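Molybdopterin biosynthesis moeA protein (Pyrococcus horikoshii, PDB 1WU2) takes part in molybdopterin (molybdenum cofactor) biosynthesis, probably acting, as other MoeA proteins do, in the insertion of molybdenum into molybdopterin. Local coordinates at the interface of chains A and B. Coordinates in Å, arbitrary orientation; residue numbers count along the deposited sequence, not the author numbering. Chains: chain A/B, molybdopterin biosynthesis moeA protein.

The interface of chains A and B. Residues chain A 328, 350, 353; chain B 327-329, 392.
A:Tyr350 directs the tip of its phenol at the backbone of B:Lys327-B:Lys329, part of strand 327-332 of the partner. Its CG is anti to the backbone N (chi1 172°), which extends the ring away from strand 343-351 and towards chain B. The phenol OH donates a hydrogen bond to the backbone O of B:Lys327, with OH and O 3.2 Å apart. The bond is long, but it falls on a lone pair in the carbonyl plane, at 129° to the C=O. The same oxygen lies in the plane of the tyrosine ring, at its edge, 3.4 Å from CE2. A water joins the phenol OH to the backbone N of B:Lys329, 3.1 Å from that N. The phenol oxygen thus spans the backbone on either side of B:Val328 and lies 3.4 Å from CA of that residue. Beside this polar bridge, A:Val328 and B:Val328 cross obliquely. CG1 of B:Val328, anti to its own carbonyl carbon, reaches both methyls of A:Val328 and is 3.8 Å from CG2. A:Gly353 comes near the B:Trp392 indole, its N 4.3 Å from CH2, but the indole is hardly buried by the partner. The patch joins the C-terminal regions (domain IV) of the two copies and recurs with the chains exchanged. It combines a small valine contact with a tyrosine grip on main-chain atoms. It probably helps hold together the dimer typical of MoeA proteins.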
ATOM      1  N   VAL A 328      -4.464   3.420  12.134  1.00 32.37           N
ATOM      2  CA  VAL A 328      -5.842   3.874  11.988  1.00 32.35           C
ATOM      3  C   VAL A 328      -6.603   3.753  13.312  1.00 32.47           C
ATOM      4  O   VAL A 328      -6.463   2.764  14.031  1.00 32.24           O
ATOM      5  CB  VAL A 328      -6.574   3.052  10.901  1.00 32.26           C
ATOM      6  CG1 VAL A 328      -8.013   3.520  10.735  1.00 32.27           C
ATOM      7  CG2 VAL A 328      -5.828   3.137   9.576  1.00 32.21           C
ATOM      8  N   TYR A 350     -10.951  -4.403   9.203  1.00 29.16           N
ATOM      9  CA  TYR A 350     -11.361  -3.018   9.347  1.00 29.58           C
ATOM     10  C   TYR A 350     -12.220  -2.579   8.161  1.00 30.20           C
ATOM     11  O   TYR A 350     -11.786  -2.666   7.010  1.00 30.05           O
ATOM     12  CB  TYR A 350     -10.130  -2.112   9.443  1.00 29.46           C
ATOM     13  CG  TYR A 350     -10.480  -0.647   9.411  1.00 29.27           C
ATOM     14  CD1 TYR A 350     -10.926   0.008  10.554  1.00 29.22           C
ATOM     15  CD2 TYR A 350     -10.396   0.079   8.227  1.00 29.27           C
ATOM     16  CE1 TYR A 350     -11.266   1.351  10.524  1.00 29.48           C
ATOM     17  CE2 TYR A 350     -10.734   1.418   8.185  1.00 29.45           C
ATOM     18  CZ  TYR A 350     -11.167   2.050   9.336  1.00 29.77           C
ATOM     19  OH  TYR A 350     -11.504   3.380   9.290  1.00 31.07           O
ATOM     20  N   GLY A 353     -14.818   2.447   9.776  1.00 33.53           N
ATOM     21  CA  GLY A 353     -14.361   2.877  11.088  1.00 33.54           C
ATOM     22  C   GLY A 353     -14.556   1.870  12.212  1.00 33.61           C
ATOM     23  O   GLY A 353     -14.612   2.259  13.375  1.00 33.65           O
TER
ATOM     24  N   LYS B 327     -10.839   3.761   3.394  1.00 38.08           N
ATOM     25  CA  LYS B 327     -11.380   4.978   3.993  1.00 38.53           C
ATOM     26  C   LYS B 327     -11.236   4.921   5.514  1.00 38.84           C
ATOM     27  O   LYS B 327     -11.630   3.937   6.140  1.00 38.85           O
ATOM     28  CB  LYS B 327     -12.853   5.162   3.603  1.00 38.63           C
ATOM     29  CG  LYS B 327     -13.111   5.154   2.089  1.00 39.01           C
ATOM     30  CD  LYS B 327     -14.333   5.997   1.688  1.00 39.33           C
ATOM     31  CE  LYS B 327     -15.641   5.422   2.242  1.00 39.79           C
ATOM     32  NZ  LYS B 327     -16.843   6.219   1.838  1.00 39.69           N
ATOM     33  N   VAL B 328     -10.664   5.974   6.100  1.00 39.28           N
ATOM     34  CA  VAL B 328     -10.422   6.036   7.541  1.00 39.78           C
ATOM     35  C   VAL B 328     -11.038   7.285   8.181  1.00 40.31           C
ATOM     36  O   VAL B 328     -11.415   8.225   7.490  1.00 40.24           O
ATOM     37  CB  VAL B 328      -8.901   5.963   7.867  1.00 39.75           C
ATOM     38  CG1 VAL B 328      -8.252   4.778   7.153  1.00 39.72           C
ATOM     39  CG2 VAL B 328      -8.186   7.257   7.498  1.00 39.80           C
ATOM     40  N   LYS B 329     -11.133   7.270   9.509  1.00 40.99           N
ATOM     41  CA  LYS B 329     -11.689   8.381  10.279  1.00 41.61           C
ATOM     42  C   LYS B 329     -10.559   9.216  10.859  1.00 41.91           C
ATOM     43  O   LYS B 329      -9.668   8.682  11.515  1.00 42.07           O
ATOM     44  CB  LYS B 329     -12.556   7.870  11.432  1.00 41.76           C
ATOM     45  CG  LYS B 329     -13.911   7.308  11.021  1.00 42.39           C
ATOM     46  CD  LYS B 329     -14.791   7.032  12.247  1.00 43.26           C
ATOM     47  CE  LYS B 329     -16.260   7.346  11.986  1.00 43.76           C
ATOM     48  NZ  LYS B 329     -17.149   6.674  12.982  1.00 43.96           N
ATOM     49  N   TRP B 392     -14.458  11.629   6.935  1.00 45.93           N
ATOM     50  CA  TRP B 392     -13.944  10.425   6.297  1.00 44.78           C
ATOM     51  C   TRP B 392     -13.002  10.832   5.167  1.00 42.96           C
ATOM     52  O   TRP B 392     -13.336  11.701   4.362  1.00 42.86           O
ATOM     53  CB  TRP B 392     -15.095   9.583   5.740  1.00 45.12           C
ATOM     54  CG  TRP B 392     -15.983   8.978   6.797  1.00 46.78           C
ATOM     55  CD1 TRP B 392     -16.615   9.632   7.822  1.00 47.97           C
ATOM     56  CD2 TRP B 392     -16.343   7.599   6.926  1.00 48.53           C
ATOM     57  NE1 TRP B 392     -17.340   8.742   8.579  1.00 48.57           N
ATOM     58  CE2 TRP B 392     -17.191   7.486   8.051  1.00 48.95           C
ATOM     59  CE3 TRP B 392     -16.033   6.437   6.204  1.00 49.20           C
ATOM     60  CZ2 TRP B 392     -17.728   6.265   8.468  1.00 49.54           C
ATOM     61  CZ3 TRP B 392     -16.568   5.225   6.620  1.00 49.44           C
ATOM     62  CH2 TRP B 392     -17.407   5.150   7.744  1.00 49.57           C
TER
HETATM   63  O   HOH W   1     -11.419   4.829  11.336  1.00 34.07           O